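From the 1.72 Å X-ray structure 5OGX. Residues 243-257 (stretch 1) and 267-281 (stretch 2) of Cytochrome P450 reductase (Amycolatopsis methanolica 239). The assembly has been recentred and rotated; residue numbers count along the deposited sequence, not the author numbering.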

# COMPACT_ATOMS: atom_id res chain seq x y z
N GLY A 243 5.58 -0.83 15.13
CA GLY A 243 6.32 0.25 15.76
C GLY A 243 5.42 1.42 16.07
O GLY A 243 4.84 2.02 15.15
N VAL A 244 5.27 1.76 17.35
CA VAL A 244 4.40 2.84 17.79
C VAL A 244 5.12 3.64 18.86
O VAL A 244 6.18 3.26 19.36
N ARG A 245 4.52 4.78 19.22
CA ARG A 245 5.11 5.62 20.25
C ARG A 245 4.95 5.00 21.64
O ARG A 245 5.88 5.05 22.46
N GLY A 246 3.77 4.45 21.94
CA GLY A 246 3.51 3.94 23.27
C GLY A 246 2.41 2.90 23.23
O GLY A 246 1.77 2.68 22.19
N ALA A 247 2.16 2.28 24.39
CA ALA A 247 1.17 1.21 24.45
C ALA A 247 -0.22 1.70 24.07
O ALA A 247 -1.03 0.93 23.54
N ALA A 248 -0.50 2.99 24.29
CA ALA A 248 -1.81 3.53 23.95
C ALA A 248 -2.09 3.47 22.46
O ALA A 248 -3.26 3.56 22.05
N ASP A 249 -1.05 3.33 21.63
CA ASP A 249 -1.18 3.24 20.18
C ASP A 249 -1.46 1.83 19.68
O ASP A 249 -1.72 1.65 18.48
N LEU A 250 -1.39 0.82 20.54
CA LEU A 250 -1.50 -0.56 20.08
C LEU A 250 -2.96 -0.94 19.93
O LEU A 250 -3.84 -0.41 20.62
N TYR A 251 -3.22 -1.87 19.01
CA TYR A 251 -4.59 -2.32 18.80
C TYR A 251 -4.61 -3.74 18.26
O TYR A 251 -3.59 -4.27 17.81
N ASP A 252 -5.79 -4.36 18.36
CA ASP A 252 -6.04 -5.71 17.85
C ASP A 252 -5.09 -6.74 18.46
O ASP A 252 -4.77 -7.75 17.82
N LEU A 253 -4.65 -6.53 19.70
CA LEU A 253 -3.74 -7.49 20.31
C LEU A 253 -4.39 -8.87 20.39
O LEU A 253 -3.73 -9.89 20.15
N GLY A 254 -5.69 -8.92 20.67
CA GLY A 254 -6.37 -10.21 20.75
C GLY A 254 -6.38 -10.94 19.41
O GLY A 254 -6.23 -12.16 19.36
N ARG A 255 -6.55 -10.18 18.32
CA ARG A 255 -6.54 -10.78 16.98
C ARG A 255 -5.19 -11.39 16.66
O ARG A 255 -5.11 -12.51 16.14
N PHE A 256 -4.10 -10.68 16.97
CA PHE A 256 -2.78 -11.23 16.69
C PHE A 256 -2.47 -12.41 17.60
O PHE A 256 -1.77 -13.34 17.18
N ALA A 257 -2.99 -12.40 18.83
CA ALA A 257 -2.78 -13.53 19.72
C ALA A 257 -3.45 -14.78 19.17
O ALA A 257 -2.89 -15.88 19.26
N ARG A 267 4.91 -14.54 15.01
CA ARG A 267 5.09 -13.75 16.23
C ARG A 267 4.65 -12.33 15.95
O ARG A 267 4.90 -11.80 14.87
N PHE A 268 4.00 -11.73 16.94
CA PHE A 268 3.62 -10.32 16.89
C PHE A 268 4.38 -9.58 17.99
O PHE A 268 4.30 -9.96 19.16
N VAL A 269 5.08 -8.52 17.61
CA VAL A 269 6.00 -7.83 18.51
C VAL A 269 5.75 -6.33 18.48
O VAL A 269 6.21 -5.63 17.56
N PRO A 270 5.03 -5.78 19.46
CA PRO A 270 4.98 -4.33 19.61
C PRO A 270 6.35 -3.79 19.97
O PRO A 270 7.14 -4.44 20.67
N VAL A 271 6.66 -2.59 19.45
CA VAL A 271 7.92 -1.91 19.76
C VAL A 271 7.59 -0.45 20.02
O VAL A 271 7.07 0.23 19.13
N LEU A 272 7.90 0.04 21.23
CA LEU A 272 7.51 1.38 21.66
C LEU A 272 8.72 2.29 21.69
O LEU A 272 9.71 2.00 22.36
N SER A 273 8.63 3.42 20.98
CA SER A 273 9.76 4.32 20.80
C SER A 273 9.83 5.44 21.84
O SER A 273 10.93 5.87 22.19
N ASP A 274 8.69 5.91 22.34
CA ASP A 274 8.64 7.11 23.17
C ASP A 274 8.21 6.84 24.61
O ASP A 274 8.79 7.42 25.53
N GLU A 275 7.20 6.00 24.82
CA GLU A 275 6.60 5.81 26.14
C GLU A 275 6.85 4.39 26.61
O GLU A 275 6.07 3.48 26.28
N PRO A 276 7.89 4.14 27.41
CA PRO A 276 8.23 2.76 27.77
C PRO A 276 7.14 2.09 28.58
O PRO A 276 6.36 2.73 29.29
N ASP A 277 7.08 0.76 28.45
CA ASP A 277 6.13 -0.09 29.13
C ASP A 277 6.88 -1.38 29.40
O ASP A 277 7.45 -1.97 28.47
N PRO A 278 6.88 -1.86 30.65
CA PRO A 278 7.64 -3.09 30.95
C PRO A 278 7.16 -4.30 30.17
O PRO A 278 7.94 -5.24 29.99
N ALA A 279 5.92 -4.30 29.69
CA ALA A 279 5.39 -5.45 28.98
C ALA A 279 5.94 -5.59 27.57
O ALA A 279 5.76 -6.66 26.97
N TYR A 280 6.62 -4.57 27.04
CA TYR A 280 6.85 -4.48 25.60
C TYR A 280 8.28 -4.08 25.29
O TYR A 280 8.92 -3.35 26.04
N ARG A 281 8.76 -4.54 24.12
CA ARG A 281 10.05 -4.12 23.60
C ARG A 281 10.10 -2.61 23.40
O ARG A 281 9.12 -1.98 22.99

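The strongest polar links are backbone bonds between two parallel strands. Val244 N donates to Val271 O at 3.0 Å, and Ser273 N to Val244 O at 2.9 Å. Where the chain turns, Arg245 O accepts from both Asp274 N and Glu275 N, each at 2.9 Å. Two waters extend this link. Water 1 accepts from Ala247 N (2.8 Å) and donates to Glu275 O (2.7 Å). Water 2 accepts from Ala248 N (3.0 Å) and donates to Glu275 OE1 (2.6 Å). The Arg245 side chain (m, t, m) forms a long salt bridge, NH1 to OE2 of Glu275 (m, t) at 3.9 Å. Gly246 has no side chain, and a CB there would clash with Glu275 OE1.

Beyond this the packing is mainly apolar. Val244 (m) and Leu272 (m, t) share one sheet face, with Val244 CG2 3.6 Å from Leu272 CD2. Leu250 (m, t) points toward stretch 2. Its CD2 lies 3.6 Å from Pro270 CB, while its CD1 sits over the Tyr280 ring face, 3.9 Å from the centroid. Ala247 CB lies 4.1 Å from CE2 of Tyr280 (m). Farther out, Phe256 (m) and Phe268 (t) point toward each other's stretch and form an offset stack, centroids 4.0 Å apart and planes at 12°. CD2 of Leu253 (m, t) meets the Phe268 ring edge, 3.6 Å from Phe268 CE2.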

# COMPACT_ATOMS: atom_id res chain seq x y z
CB VAL A 244 3.05 2.32 18.34
CG1 VAL A 244 2.24 1.61 17.26
CG2 VAL A 244 3.30 1.40 19.51
CB ARG A 245 4.48 7.01 20.21
CG ARG A 245 5.08 7.91 19.13
CD ARG A 245 4.41 9.28 19.12
NE ARG A 245 2.96 9.17 18.95
CZ ARG A 245 2.07 9.56 19.86
NH1 ARG A 245 2.47 10.09 21.01
NH2 ARG A 245 0.77 9.41 19.62
CB ALA A 247 1.15 0.59 25.85
CB ALA A 248 -1.91 4.98 24.45
CB ASP A 249 0.09 3.75 19.51
CG ASP A 249 0.43 5.18 19.88
OD1 ASP A 249 -0.46 6.05 19.76
OD2 ASP A 249 1.58 5.43 20.28
CB LEU A 250 -0.79 -1.52 21.05
CG LEU A 250 0.71 -1.29 21.28
CD1 LEU A 250 1.19 -2.08 22.49
CD2 LEU A 250 1.48 -1.67 20.01
CB TYR A 251 -5.37 -1.37 17.86
CG TYR A 251 -4.80 -1.20 16.46
CD1 TYR A 251 -3.87 -0.19 16.19
CD2 TYR A 251 -5.22 -2.01 15.41
CE1 TYR A 251 -3.36 -0.01 14.93
CE2 TYR A 251 -4.71 -1.83 14.12
CZ TYR A 251 -3.78 -0.83 13.89
OH TYR A 251 -3.27 -0.63 12.63
CB ASP A 252 -5.97 -5.74 16.32
CG ASP A 252 -7.25 -5.24 15.69
OD1 ASP A 252 -8.22 -5.00 16.45
OD2 ASP A 252 -7.27 -5.07 14.45
CB LEU A 253 -3.30 -7.00 21.69
CG LEU A 253 -2.57 -5.65 21.63
CD1 LEU A 253 -2.18 -5.16 23.02
CD2 LEU A 253 -1.32 -5.75 20.73
CB ARG A 255 -6.93 -9.75 15.91
CG ARG A 255 -6.50 -10.18 14.51
CD ARG A 255 -7.47 -9.82 13.39
NE ARG A 255 -7.47 -8.39 13.16
CZ ARG A 255 -7.85 -7.77 12.04
NH1 ARG A 255 -8.29 -8.44 10.98
NH2 ARG A 255 -7.81 -6.45 12.00
CB PHE A 256 -1.72 -10.14 16.82
CG PHE A 256 -1.92 -9.02 15.85
CD1 PHE A 256 -1.89 -9.26 14.50
CD2 PHE A 256 -2.18 -7.74 16.31
CE1 PHE A 256 -2.10 -8.21 13.58
CE2 PHE A 256 -2.40 -6.70 15.42
CZ PHE A 256 -2.35 -6.94 14.05
CB ALA A 257 -3.30 -13.20 21.12
CB ARG A 267 6.56 -13.74 16.71
CG ARG A 267 7.30 -15.05 16.53
CD ARG A 267 8.36 -15.29 17.61
NE ARG A 267 9.49 -14.36 17.51
CZ ARG A 267 10.75 -14.73 17.28
NH1 ARG A 267 11.07 -16.00 17.09
NH2 ARG A 267 11.70 -13.81 17.23
CB PHE A 268 2.11 -10.14 17.09
CG PHE A 268 1.67 -8.73 16.99
CD1 PHE A 268 1.69 -8.08 15.76
CD2 PHE A 268 1.25 -8.03 18.11
CE1 PHE A 268 1.28 -6.77 15.64
CE2 PHE A 268 0.85 -6.71 18.00
CZ PHE A 268 0.86 -6.08 16.77
CB VAL A 269 7.46 -8.11 18.13
CG1 VAL A 269 8.41 -7.48 19.15
CG2 VAL A 269 7.71 -9.61 17.99
CB PRO A 270 3.99 -4.13 20.77
CG PRO A 270 3.19 -5.38 20.80
CD PRO A 270 4.13 -6.47 20.41
CB VAL A 271 8.95 -2.04 18.62
CG1 VAL A 271 10.31 -1.54 19.10
CG2 VAL A 271 9.07 -3.50 18.14
CB LEU A 272 6.85 1.35 23.04
CG LEU A 272 5.90 0.21 23.43
CD1 LEU A 272 5.24 0.50 24.78
CD2 LEU A 272 4.85 -0.05 22.38
CB SER A 273 9.72 4.93 19.40
OG SER A 273 8.51 5.65 19.21
CB ASP A 274 7.67 8.14 22.57
CG ASP A 274 8.12 8.64 21.20
OD1 ASP A 274 9.15 8.17 20.68
OD2 ASP A 274 7.42 9.52 20.64
CB GLU A 275 5.10 6.11 26.10
CG GLU A 275 4.77 7.59 25.90
CD GLU A 275 3.46 7.80 25.16
OE1 GLU A 275 2.62 6.88 25.16
OE2 GLU A 275 3.27 8.90 24.59
CB PRO A 276 9.51 2.93 28.60
CG PRO A 276 9.42 4.31 29.16
CD PRO A 276 8.75 5.13 28.09
CB ASP A 277 4.88 -0.34 28.28
CG ASP A 277 3.79 -1.09 29.03
OD1 ASP A 277 4.08 -2.15 29.63
OD2 ASP A 277 2.63 -0.62 29.01
CB PRO A 278 7.41 -3.29 32.46
CG PRO A 278 6.97 -1.96 32.96
CD PRO A 278 6.23 -1.31 31.84
CB ALA A 279 3.86 -5.37 28.91
CB TYR A 280 5.90 -3.45 24.97
CG TYR A 280 4.44 -3.83 25.08
CD1 TYR A 280 3.95 -4.98 24.47
CD2 TYR A 280 3.55 -3.04 25.81
CE1 TYR A 280 2.62 -5.33 24.57
CE2 TYR A 280 2.22 -3.39 25.93
CZ TYR A 280 1.76 -4.53 25.30
OH TYR A 280 0.44 -4.89 25.41
CB ARG A 281 10.34 -4.81 22.26
CG ARG A 281 10.19 -6.33 22.26
CD ARG A 281 11.46 -7.01 22.73
NE ARG A 281 12.61 -6.77 21.87
CZ ARG A 281 12.92 -7.50 20.80
NH1 ARG A 281 12.15 -8.52 20.45
NH2 ARG A 281 13.99 -7.20 20.08
O HOH W 1 3.47 3.07 26.78
O HOH W 2 1.22 4.81 25.93